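Local coordinates for tetratricopeptide TPR_2 repeat protein (Thermobaculum terrenum, PDB 5DJS) that is of unknown function but combines tetratricopeptide repeats with a GT-B-type fold of glycosyl transferase family 41, modelled with uridine-5'-diphosphate bound, at residues His80-Asn85 against Ser99-Ala103; Arg306-Asn312 against Asp500-Phe504; Leu429-Pro434 against Leu489-Leu493. The protein carries 1 engineered substitution. Residues are numbered along the deposited sequence.

Contact 1. Residues His80-Asn85 against Ser99-Ala103; sequences HYNLGN and SLHHA
Both segments are regular α-helix, from helices 77-89 and 93-106. They run antiparallel, with a signed crossing angle of -161° and axes 7.5 Å apart, and the CA pairs G84-S99 (4.6 Å), Y81-L100 (5.2 Å) and H80-A103 (5.3 Å) set the register. The glycine allows the close approach: G84 CA packs on the S99 side chain, 3.5 Å from S99 CB, and a CB on G84 would fall 2.5 Å from L100 CD1, so the missing side chain leaves room for that leucine. L100, off-rotamer at chi1 -92° and chi2 10°, places CD1 3.4 Å from Y81 O and 4.0 Å from Y81 CD1, while A103 CB sits 4.0 Å from both Y81 CB and H80 CB. The H80 and H102 rings, both residues with chi1 m, meet obliquely with centroids 5.8 Å apart; H80 NE2 bonds to P74 O and H102 ND1 to E105. Small residues at G84 and A103 with a bulky one at L100 match the tetratricopeptide-repeat signature, whose helices A and B pair here.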
loop_
_atom_site.group_PDB
_atom_site.type_symbol
_atom_site.label_atom_id
_atom_site.label_comp_id
_atom_site.label_asym_id
_atom_site.label_seq_id
_atom_site.Cartn_x
_atom_site.Cartn_y
_atom_site.Cartn_z
ATOM N N HIS A 80 -7.851 19.010 -9.248
ATOM C CA HIS A 80 -7.469 17.990 -10.233
ATOM C C HIS A 80 -6.698 16.836 -9.610
ATOM O O HIS A 80 -6.962 15.683 -9.937
ATOM C CB HIS A 80 -6.639 18.592 -11.362
ATOM C CG HIS A 80 -7.400 19.552 -12.220
ATOM N ND1 HIS A 80 -8.172 19.148 -13.289
ATOM C CD2 HIS A 80 -7.494 20.903 -12.177
ATOM C CE1 HIS A 80 -8.709 20.209 -13.864
ATOM N NE2 HIS A 80 -8.315 21.285 -13.207
ATOM N N TYR A 81 -5.755 17.152 -8.723
ATOM C CA TYR A 81 -4.977 16.136 -7.997
ATOM C C TYR A 81 -5.892 15.134 -7.300
ATOM O O TYR A 81 -5.818 13.938 -7.545
ATOM C CB TYR A 81 -4.041 16.803 -6.975
ATOM C CG TYR A 81 -3.430 15.864 -5.957
ATOM C CD1 TYR A 81 -2.611 14.812 -6.356
ATOM C CD2 TYR A 81 -3.668 16.035 -4.589
ATOM C CE1 TYR A 81 -2.044 13.951 -5.423
ATOM C CE2 TYR A 81 -3.110 15.178 -3.651
ATOM C CZ TYR A 81 -2.299 14.138 -4.075
ATOM O OH TYR A 81 -1.742 13.284 -3.162
ATOM N N ASN A 82 -6.775 15.640 -6.458
ATOM C CA ASN A 82 -7.633 14.777 -5.669
ATOM C C ASN A 82 -8.684 14.024 -6.459
ATOM O O ASN A 82 -9.055 12.915 -6.078
ATOM C CB ASN A 82 -8.246 15.575 -4.534
ATOM C CG ASN A 82 -7.212 15.919 -3.506
ATOM O OD1 ASN A 82 -6.761 15.039 -2.773
ATOM N ND2 ASN A 82 -6.778 17.165 -3.478
ATOM N N LEU A 83 -9.151 14.622 -7.550
ATOM C CA LEU A 83 -10.015 13.923 -8.496
ATOM C C LEU A 83 -9.278 12.743 -9.110
ATOM O O LEU A 83 -9.827 11.649 -9.187
ATOM C CB LEU A 83 -10.498 14.854 -9.605
ATOM C CG LEU A 83 -11.342 14.183 -10.683
ATOM C CD1 LEU A 83 -12.636 13.630 -10.099
ATOM C CD2 LEU A 83 -11.615 15.164 -11.814
ATOM N N GLY A 84 -8.041 12.967 -9.545
ATOM C CA GLY A 84 -7.204 11.894 -10.088
ATOM C C GLY A 84 -7.025 10.709 -9.144
ATOM O O GLY A 84 -7.131 9.548 -9.570
ATOM N N ASN A 85 -6.783 10.994 -7.857
ATOM C CA ASN A 85 -6.632 9.932 -6.852
ATOM C C ASN A 85 -7.915 9.139 -6.639
ATOM O O ASN A 85 -7.873 7.910 -6.549
ATOM C CB ASN A 85 -6.127 10.469 -5.498
ATOM C CG ASN A 85 -4.630 10.829 -5.494
ATOM O OD1 ASN A 85 -4.221 11.698 -4.725
ATOM N ND2 ASN A 85 -3.811 10.165 -6.315
ATOM N N SER A 99 -6.051 13.287 -14.991
ATOM C CA SER A 99 -6.276 14.294 -13.945
ATOM C C SER A 99 -4.981 14.694 -13.196
ATOM O O SER A 99 -4.780 15.875 -12.886
ATOM C CB SER A 99 -7.338 13.838 -12.952
ATOM O OG SER A 99 -8.594 14.366 -13.307
ATOM N N LEU A 100 -4.124 13.713 -12.909
ATOM C CA LEU A 100 -2.836 13.971 -12.262
ATOM C C LEU A 100 -1.916 14.791 -13.173
ATOM O O LEU A 100 -1.246 15.703 -12.695
ATOM C CB LEU A 100 -2.161 12.657 -11.830
ATOM C CG LEU A 100 -2.353 12.051 -10.429
ATOM C CD1 LEU A 100 -3.441 12.713 -9.609
ATOM C CD2 LEU A 100 -2.586 10.543 -10.509
ATOM N N HIS A 101 -1.891 14.477 -14.468
ATOM C CA HIS A 101 -1.166 15.294 -15.452
ATOM C C HIS A 101 -1.627 16.744 -15.416
ATOM O O HIS A 101 -0.795 17.649 -15.404
ATOM C CB HIS A 101 -1.314 14.752 -16.890
ATOM C CG HIS A 101 -0.391 13.620 -17.211
ATOM N ND1 HIS A 101 0.934 13.808 -17.542
ATOM C CD2 HIS A 101 -0.603 12.284 -17.253
ATOM C CE1 HIS A 101 1.502 12.635 -17.761
ATOM N NE2 HIS A 101 0.591 11.694 -17.591
ATOM N N HIS A 102 -2.941 16.962 -15.396
ATOM C CA HIS A 102 -3.489 18.316 -15.362
ATOM C C HIS A 102 -2.991 19.085 -14.149
ATOM O O HIS A 102 -2.646 20.257 -14.270
ATOM C CB HIS A 102 -5.027 18.318 -15.392
ATOM C CG HIS A 102 -5.605 17.880 -16.699
ATOM N ND1 HIS A 102 -5.089 18.283 -17.914
ATOM C CD2 HIS A 102 -6.657 17.078 -16.983
ATOM C CE1 HIS A 102 -5.794 17.739 -18.890
ATOM N NE2 HIS A 102 -6.752 17.004 -18.354
ATOM N N ALA A 103 -2.950 18.416 -12.998
ATOM C CA ALA A 103 -2.531 19.037 -11.750
ATOM C C ALA A 103 -1.074 19.481 -11.823
ATOM O O ALA A 103 -0.724 20.550 -11.318
ATOM C CB ALA A 103 -2.742 18.079 -10.587
#

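Contact 2. Residues Arg306-Asn312 against Asp500-Phe504; sequences RFYLPCN and DQGSF
This is an interdomain contact of a GT-B-type fold: the irregular segment 306-312, leaving strand 300-304 at the edge of the N-terminal parallel sheet, packs on the C-terminal helix 479-521, which returns to the N-terminal half. Segment 500-504 is helical, kinked where N of Q501 and G502 lack bonds to the preceding turn. CA atoms approach at P310-F504 and N312-D500, each 5.7 Å. F504 (chi1 t) lies against the loop, meeting both the proline ring and the backbone: P310 CD stands 4.0 Å from the F504 ring centroid, a CH-pi contact over the face, and Y308 O is 3.4 Å from F504 CE1. V184 of helix 176-187 touches F504. R306 (chi1 p) folds back on its own loop, NH1 donating to L309 O at 3.0 Å and, very short, to F307 O at 2.3 Å. D500 (chi1 t) uses both oxygens: OD1 forms a salt bridge with R306 NH2 at 2.4 Å, and OD2 accepts from C311 N at 2.6 Å, with an N-H...O angle of 153°.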
loop_
_atom_site.group_PDB
_atom_site.type_symbol
_atom_site.label_atom_id
_atom_site.label_comp_id
_atom_site.label_asym_id
_atom_site.label_seq_id
_atom_site.Cartn_x
_atom_site.Cartn_y
_atom_site.Cartn_z
ATOM N N ARG A 306 14.743 -15.240 2.657
ATOM C CA ARG A 306 13.392 -15.691 2.962
ATOM C C ARG A 306 12.426 -14.652 2.336
ATOM O O ARG A 306 12.869 -13.699 1.695
ATOM C CB ARG A 306 13.193 -15.728 4.479
ATOM C CG ARG A 306 13.324 -14.362 5.130
ATOM C CD ARG A 306 12.971 -14.322 6.596
ATOM N NE ARG A 306 11.763 -15.049 6.999
ATOM C CZ ARG A 306 10.508 -14.761 6.672
ATOM N NH1 ARG A 306 10.204 -13.768 5.854
ATOM N NH2 ARG A 306 9.526 -15.498 7.160
ATOM N N PHE A 307 11.126 -14.811 2.574
ATOM C CA PHE A 307 10.123 -13.834 2.144
ATOM C C PHE A 307 10.367 -12.492 2.839
ATOM O O PHE A 307 10.753 -12.466 4.005
ATOM C CB PHE A 307 8.712 -14.363 2.448
ATOM C CG PHE A 307 7.595 -13.509 1.907
ATOM C CD1 PHE A 307 7.519 -13.210 0.546
ATOM C CD2 PHE A 307 6.595 -13.021 2.755
ATOM C CE1 PHE A 307 6.486 -12.435 0.049
ATOM C CE2 PHE A 307 5.557 -12.246 2.259
ATOM C CZ PHE A 307 5.500 -11.956 0.901
ATOM N N TYR A 308 10.145 -11.381 2.128
ATOM C CA TYR A 308 10.493 -10.050 2.657
ATOM C C TYR A 308 9.605 -9.516 3.793
ATOM O O TYR A 308 9.826 -8.398 4.234
ATOM C CB TYR A 308 10.584 -9.022 1.519
ATOM C CG TYR A 308 9.268 -8.381 1.068
ATOM C CD1 TYR A 308 8.224 -9.147 0.524
ATOM C CD2 TYR A 308 9.087 -6.999 1.150
ATOM C CE1 TYR A 308 7.043 -8.556 0.103
ATOM C CE2 TYR A 308 7.909 -6.400 0.726
ATOM C CZ TYR A 308 6.889 -7.179 0.206
ATOM O OH TYR A 308 5.724 -6.579 -0.216
ATOM N N LEU A 309 8.628 -10.299 4.260
ATOM C CA LEU A 309 7.721 -9.892 5.329
ATOM C C LEU A 309 7.494 -11.042 6.311
ATOM O O LEU A 309 7.693 -12.201 5.941
ATOM C CB LEU A 309 6.375 -9.507 4.727
ATOM C CG LEU A 309 6.373 -8.412 3.667
ATOM C CD1 LEU A 309 5.009 -8.300 3.024
ATOM C CD2 LEU A 309 6.733 -7.099 4.305
ATOM N N PRO A 310 7.052 -10.730 7.554
ATOM C CA PRO A 310 6.659 -11.780 8.501
ATOM C C PRO A 310 5.242 -12.328 8.241
ATOM O O PRO A 310 4.272 -11.567 8.248
ATOM C CB PRO A 310 6.731 -11.068 9.861
ATOM C CG PRO A 310 6.423 -9.639 9.560
ATOM C CD PRO A 310 6.898 -9.382 8.148
ATOM N N CYS A 311 5.142 -13.644 8.047
ATOM C CA CYS A 311 3.892 -14.341 7.687
ATOM C C CYS A 311 3.068 -14.941 8.853
ATOM O O CYS A 311 2.047 -15.602 8.615
ATOM C CB CYS A 311 4.223 -15.445 6.685
ATOM S SG CYS A 311 5.002 -14.841 5.175
ATOM N N ASN A 312 3.483 -14.719 10.098
ATOM C CA ASN A 312 2.718 -15.239 11.243
ATOM C C ASN A 312 1.365 -14.533 11.381
ATOM O O ASN A 312 1.308 -13.307 11.309
ATOM C CB ASN A 312 3.522 -15.129 12.551
ATOM C CG ASN A 312 3.783 -13.692 12.964
ATOM O OD1 ASN A 312 4.349 -12.923 12.200
ATOM N ND2 ASN A 312 3.341 -13.319 14.153
ATOM N N ASP A 500 7.808 -18.085 12.569
ATOM C CA ASP A 500 8.066 -17.066 11.523
ATOM C C ASP A 500 8.290 -15.635 12.009
ATOM O O ASP A 500 9.098 -14.910 11.425
ATOM C CB ASP A 500 6.951 -17.074 10.480
ATOM C CG ASP A 500 7.378 -16.462 9.184
ATOM O OD1 ASP A 500 8.296 -17.012 8.559
ATOM O OD2 ASP A 500 6.809 -15.435 8.775
ATOM N N GLN A 501 7.574 -15.229 13.056
ATOM C CA GLN A 501 7.820 -13.943 13.722
ATOM C C GLN A 501 9.309 -13.766 14.029
ATOM O O GLN A 501 9.968 -12.922 13.434
ATOM C CB GLN A 501 6.988 -13.826 15.008
ATOM C CG GLN A 501 7.339 -12.625 15.878
ATOM C CD GLN A 501 6.301 -12.327 16.941
ATOM O OE1 GLN A 501 5.414 -13.134 17.206
ATOM N NE2 GLN A 501 6.408 -11.152 17.557
ATOM N N GLY A 502 9.835 -14.606 14.916
ATOM C CA GLY A 502 11.235 -14.545 15.336
ATOM C C GLY A 502 12.220 -14.906 14.243
ATOM O O GLY A 502 13.326 -14.363 14.189
ATOM N N SER A 503 11.823 -15.817 13.364
ATOM C CA SER A 503 12.673 -16.220 12.251
ATOM C C SER A 503 12.896 -15.054 11.275
ATOM O O SER A 503 14.030 -14.810 10.847
ATOM C CB SER A 503 12.068 -17.422 11.530
ATOM O OG SER A 503 13.049 -18.061 10.748
ATOM N N PHE A 504 11.821 -14.322 10.949
ATOM C CA PHE A 504 11.925 -13.158 10.059
ATOM C C PHE A 504 12.758 -12.026 10.665
ATOM O O PHE A 504 13.689 -11.537 10.021
ATOM C CB PHE A 504 10.553 -12.577 9.666
ATOM C CG PHE A 504 10.660 -11.264 8.916
ATOM C CD1 PHE A 504 11.110 -11.246 7.602
ATOM C CD2 PHE A 504 10.373 -10.047 9.537
ATOM C CE1 PHE A 504 11.247 -10.058 6.899
ATOM C CE2 PHE A 504 10.513 -8.847 8.840
ATOM C CZ PHE A 504 10.946 -8.853 7.520
#

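Contact 3. Residues Leu429-Pro434 against Leu489-Leu493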
loop_
_atom_site.group_PDB
_atom_site.type_symbol
_atom_site.label_atom_id
_atom_site.label_comp_id
_atom_site.label_asym_id
_atom_site.label_seq_id
_atom_site.Cartn_x
_atom_site.Cartn_y
_atom_site.Cartn_z
ATOM N N LEU A 429 -3.985 -17.460 2.063
ATOM C CA LEU A 429 -3.215 -18.617 2.527
ATOM C C LEU A 429 -3.488 -18.934 4.005
ATOM O O LEU A 429 -3.688 -20.094 4.349
ATOM C CB LEU A 429 -1.707 -18.426 2.298
ATOM C CG LEU A 429 -1.163 -18.174 0.879
ATOM C CD1 LEU A 429 0.333 -18.446 0.832
ATOM C CD2 LEU A 429 -1.866 -18.987 -0.194
ATOM N N TRP A 430 -3.538 -17.915 4.861
ATOM C CA TRP A 430 -3.904 -18.106 6.282
ATOM C C TRP A 430 -5.230 -18.864 6.484
ATOM O O TRP A 430 -5.388 -19.580 7.485
ATOM C CB TRP A 430 -4.002 -16.764 7.035
ATOM C CG TRP A 430 -2.690 -16.079 7.371
ATOM C CD1 TRP A 430 -1.442 -16.645 7.444
ATOM C CD2 TRP A 430 -2.525 -14.700 7.722
ATOM N NE1 TRP A 430 -0.514 -15.695 7.795
ATOM C CE2 TRP A 430 -1.151 -14.493 7.972
ATOM C CE3 TRP A 430 -3.403 -13.611 7.832
ATOM C CZ2 TRP A 430 -0.634 -13.237 8.329
ATOM C CZ3 TRP A 430 -2.890 -12.362 8.198
ATOM C CH2 TRP A 430 -1.520 -12.189 8.440
ATOM N N MET A 431 -6.169 -18.683 5.547
ATOM C CA MET A 431 -7.466 -19.383 5.539
ATOM C C MET A 431 -7.515 -20.635 4.633
ATOM O O MET A 431 -8.597 -21.106 4.261
ATOM C CB MET A 431 -8.563 -18.392 5.129
ATOM C CG MET A 431 -8.672 -17.174 6.034
ATOM S SD MET A 431 -8.902 -17.582 7.777
ATOM C CE MET A 431 -10.481 -18.434 7.760
ATOM N N GLY A 432 -6.351 -21.183 4.294
ATOM C CA GLY A 432 -6.280 -22.396 3.499
ATOM C C GLY A 432 -6.840 -22.304 2.096
ATOM O O GLY A 432 -7.289 -23.316 1.557
ATOM N N VAL A 433 -6.800 -21.104 1.508
ATOM C CA VAL A 433 -7.235 -20.874 0.136
ATOM C C VAL A 433 -5.979 -20.665 -0.715
ATOM O O VAL A 433 -5.165 -19.799 -0.392
ATOM C CB VAL A 433 -8.159 -19.638 0.039
ATOM C CG1 VAL A 433 -8.628 -19.403 -1.399
ATOM C CG2 VAL A 433 -9.370 -19.807 0.944
ATOM N N PRO A 434 -5.818 -21.447 -1.805
ATOM C CA PRO A 434 -4.699 -21.192 -2.708
ATOM C C PRO A 434 -4.896 -19.913 -3.534
ATOM O O PRO A 434 -6.037 -19.458 -3.726
ATOM C CB PRO A 434 -4.671 -22.431 -3.622
ATOM C CG PRO A 434 -5.957 -23.146 -3.417
ATOM C CD PRO A 434 -6.733 -22.471 -2.333
ATOM N N LEU A 489 -1.295 -25.869 3.107
ATOM C CA LEU A 489 -1.537 -24.624 3.836
ATOM C C LEU A 489 -1.792 -24.823 5.334
ATOM O O LEU A 489 -1.392 -23.982 6.136
ATOM C CB LEU A 489 -2.698 -23.811 3.211
ATOM C CG LEU A 489 -2.455 -22.797 2.071
ATOM C CD1 LEU A 489 -1.018 -22.288 2.019
ATOM C CD2 LEU A 489 -2.840 -23.323 0.700
ATOM N N ARG A 490 -2.466 -25.905 5.708
ATOM C CA ARG A 490 -2.721 -26.202 7.127
ATOM C C ARG A 490 -1.405 -26.423 7.872
ATOM O O ARG A 490 -1.231 -25.950 9.000
ATOM C CB ARG A 490 -3.606 -27.450 7.296
ATOM C CG ARG A 490 -4.682 -27.350 8.391
ATOM C CD ARG A 490 -4.608 -28.420 9.480
ATOM N NE ARG A 490 -3.956 -29.661 9.045
ATOM C CZ ARG A 490 -3.386 -30.556 9.855
ATOM N NH1 ARG A 490 -3.392 -30.406 11.179
ATOM N NH2 ARG A 490 -2.810 -31.631 9.328
ATOM N N ARG A 491 -0.490 -27.146 7.232
ATOM C CA ARG A 491 0.844 -27.388 7.791
ATOM C C ARG A 491 1.702 -26.134 7.780
ATOM O O ARG A 491 2.365 -25.822 8.773
ATOM C CB ARG A 491 1.561 -28.506 7.026
ATOM C CG ARG A 491 0.905 -29.860 7.216
ATOM C CD ARG A 491 1.664 -30.979 6.520
ATOM N NE ARG A 491 0.979 -32.251 6.732
ATOM C CZ ARG A 491 1.006 -32.958 7.863
ATOM N NH1 ARG A 491 1.695 -32.544 8.929
ATOM N NH2 ARG A 491 0.326 -34.098 7.937
ATOM N N TRP A 492 1.703 -25.439 6.647
ATOM C CA TRP A 492 2.390 -24.159 6.521
ATOM C C TRP A 492 1.896 -23.158 7.588
ATOM O O TRP A 492 2.719 -22.572 8.291
ATOM C CB TRP A 492 2.229 -23.612 5.094
ATOM C CG TRP A 492 2.756 -22.226 4.883
ATOM C CD1 TRP A 492 4.025 -21.875 4.518
ATOM C CD2 TRP A 492 2.021 -21.002 5.015
ATOM N NE1 TRP A 492 4.127 -20.507 4.424
ATOM C CE2 TRP A 492 2.911 -19.947 4.726
ATOM C CE3 TRP A 492 0.698 -20.696 5.353
ATOM C CZ2 TRP A 492 2.517 -18.602 4.761
ATOM C CZ3 TRP A 492 0.305 -19.366 5.392
ATOM C CH2 TRP A 492 1.214 -18.334 5.097
ATOM N N LEU A 493 0.576 -22.995 7.727
ATOM C CA LEU A 493 -0.022 -22.079 8.734
ATOM C C LEU A 493 0.573 -22.297 10.132
ATOM O O LEU A 493 0.988 -21.349 10.791
ATOM C CB LEU A 493 -1.554 -22.253 8.815
ATOM C CG LEU A 493 -2.499 -21.154 9.337
ATOM C CD1 LEU A 493 -3.579 -21.738 10.236
ATOM C CD2 LEU A 493 -1.818 -20.009 10.064
#
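Two tryptophans meet rim to rim rather than stacking: the five-membered ring of W430 and the six-membered ring of W492 have centroids 5.9 Å apart and planes 28° from parallel, with W430 CD1 and W492 CZ3 at 3.8 Å. One face of W492 is occupied by L429 CD1, and L429 CB comes within 3.8 Å of W492 CZ3, so the W492 indole packs on L429 as well as on W430. Helix 423-430 ends in a Schellman motif. G432, at phi 63° and psi 28°, is the C-prime residue; its N bonds to L429 O at 2.9 Å, and V433 N reaches the carbonyl of the residue before L429. The chain thereby turns toward strand 435-438 of the C-terminal parallel sheet in this GT-B-type fold, and helix 479-521 packs on the turn. L489 fills the bend: its CB is 3.9 Å from G432 CA, its CD1 3.9 Å from L429 CB, and its CD2 4.3 Å from P434 N. One helical turn later, L493 CG approaches W430 O at 3.8 Å. The two segments meet by van der Waals packing, mostly of apolar side chains, and the polar groups of W430 find partners outside them: NE1 donates to C311 O, and the backbone O accepts from W320 NE1. Further back, helix 423-430 contributes T423, T424 and E427 to the uridine-5'-diphosphate pocket.

How the contacts relate
Read from the N terminus, contact 1 comes first and closes a short hairpin of helices within one tetratricopeptide repeat, before the other two begin. Contact 2 then closes a loop of nearly 200 residues, tying the end of the N-terminal parallel sheet to helix 479-521. Contact 3 is nested inside that loop and joins an earlier point of the same helix to the C-terminal sheet domain. The nested pair, with centres about 15 Å apart, are joined directly by the C311 O to W430 NE1 hydrogen bond (2.7 Å) and by packing of C311 CB on W492 CZ2 (4.1 Å). Contact 1 lies on the opposite side of the chain's centre from both, its nearest atoms about 20 Å from contact 2 and about 26 Å from contact 3.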